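Local coordinates for protein neuraminidase (Bacteroides thetaiotaomicron, PDB 5MUL) that probably acts as a glycoside hydrolase, apparently a rhamnosidase, built on a beta-propeller that binds beta-D-glucuronic acid, at residues R335-V338 and I343-I346. Residues are numbered along the deposited sequence; the frame is centred on the assembly and turned at random.
Sequences RIVV and IFYI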
# COMPACT_ATOMS: atom_id res chain seq x y z
N ARG A 335 -4.86 6.96 0.37
CA ARG A 335 -3.67 6.69 1.19
C ARG A 335 -3.76 7.53 2.46
O ARG A 335 -4.34 8.62 2.44
CB ARG A 335 -2.33 7.03 0.46
CG ARG A 335 -2.01 6.19 -0.75
CD ARG A 335 -1.52 4.83 -0.32
NE ARG A 335 -0.10 4.86 -0.03
CZ ARG A 335 0.72 3.83 -0.25
NH1 ARG A 335 0.26 2.67 -0.72
NH2 ARG A 335 2.02 3.96 0.00
N ILE A 336 -3.17 7.06 3.54
CA ILE A 336 -3.20 7.79 4.82
C ILE A 336 -1.86 7.76 5.50
O ILE A 336 -1.13 6.76 5.44
CB ILE A 336 -4.25 7.27 5.82
CG1 ILE A 336 -4.24 5.74 5.89
CG2 ILE A 336 -5.63 7.83 5.49
CD1 ILE A 336 -4.99 5.22 7.10
N VAL A 337 -1.53 8.86 6.16
CA VAL A 337 -0.48 8.88 7.17
C VAL A 337 -1.09 9.48 8.44
O VAL A 337 -2.05 10.27 8.37
CB VAL A 337 0.81 9.66 6.75
CG1 VAL A 337 1.50 8.93 5.62
CG2 VAL A 337 0.53 11.11 6.40
N VAL A 338 -0.58 9.04 9.58
CA VAL A 338 -1.18 9.42 10.85
C VAL A 338 -0.09 9.79 11.84
O VAL A 338 1.03 9.28 11.80
CB VAL A 338 -2.06 8.29 11.40
CG1 VAL A 338 -3.04 7.79 10.35
CG2 VAL A 338 -1.19 7.15 11.89
N ILE A 343 -4.82 12.83 11.15
CA ILE A 343 -4.81 12.08 9.89
C ILE A 343 -4.62 13.02 8.72
O ILE A 343 -5.25 14.07 8.63
CB ILE A 343 -6.17 11.40 9.63
CG1 ILE A 343 -6.71 10.73 10.88
CG2 ILE A 343 -6.07 10.46 8.43
CD1 ILE A 343 -5.89 9.62 11.42
N PHE A 344 -3.77 12.60 7.77
CA PHE A 344 -3.67 13.23 6.47
C PHE A 344 -4.14 12.17 5.47
O PHE A 344 -3.51 11.10 5.39
CB PHE A 344 -2.22 13.64 6.23
CG PHE A 344 -1.71 14.62 7.26
CD1 PHE A 344 -1.13 14.17 8.41
CD2 PHE A 344 -1.83 15.99 7.06
CE1 PHE A 344 -0.67 15.05 9.40
CE2 PHE A 344 -1.35 16.88 8.03
CZ PHE A 344 -0.79 16.40 9.17
N TYR A 345 -5.23 12.43 4.78
CA TYR A 345 -5.94 11.42 3.99
C TYR A 345 -5.87 11.88 2.54
O TYR A 345 -6.43 12.92 2.21
CB TYR A 345 -7.36 11.35 4.54
CG TYR A 345 -8.24 10.22 4.04
CD1 TYR A 345 -8.79 10.24 2.78
CD2 TYR A 345 -8.57 9.17 4.89
CE1 TYR A 345 -9.64 9.20 2.33
CE2 TYR A 345 -9.43 8.17 4.47
CZ TYR A 345 -9.94 8.19 3.19
OH TYR A 345 -10.80 7.20 2.73
N ILE A 346 -5.14 11.15 1.69
CA ILE A 346 -4.84 11.61 0.34
C ILE A 346 -5.74 10.90 -0.63
O ILE A 346 -5.86 9.67 -0.57
CB ILE A 346 -3.35 11.36 -0.01
CG1 ILE A 346 -2.42 11.93 1.08
CG2 ILE A 346 -3.04 11.92 -1.38
CD1 ILE A 346 -2.58 13.41 1.32
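Arg335 and Val337 exchange paired backbone bonds with Ile346 and Phe344, a compact example of how a propeller blade begins: strand 335-339, outermost in a four-stranded antiparallel sheet, folds back on strand 342-347 as a beta hairpin. Four bonds join the segments, the straightest from Phe344 N to Val337 O (3.0 Å, 179°). Between these hydrogen-bonded pairs, Ile336 CA and Tyr345 CA add weaker C-H...O contacts to Phe344 O and Arg335 O.

Apolar contacts divide between the two faces. On the face shared by Ile336, Val338, Ile343 and Tyr345, Ile336 CG2 comes within 3.3 Å of Tyr345 CD2, a tight approach oblique to the ring. Ile343 reaches two residues of the other strand, Val338 and Ile336: its CG1 lies beside its own backbone N (chi1 -44°) and carries CD1 to 3.6 Å from Val338 CG1, whereas CG2 stands 4.0 Å from Ile336 CG2. Trimmed to an alanine, this position would lose CG1, CD1 and CG2, which would probably open a gap beside Val338 and leave Ile336 CG2 with the tyrosine as its remaining side-chain neighbour in the hairpin. Tyr282 and Ala284 of strand 281-287, in the neighbouring sheet, pack against this face. On the other face Val337 CG2 rests 3.7 Å from Phe344 CB, while the phenylalanine ring stacks with His360.

Polar side-chain ends find partners beyond the hairpin. Bends along Arg335 (chi2 -76°) carry its guanidinium away from Ile346, and NE bonds to His386 ND1; Tyr345 OH bonds to the carbonyl of Arg298.

Arg335, Val337, Phe344 and Ile346 thus pair their backbones within the hairpin, whereas Ile343 and Tyr345 turn theirs to strand 357-361 and Val338 O accepts from Trp391, coupling the blade's first strand to its sheet and, through the apolar face, to strand 281-287.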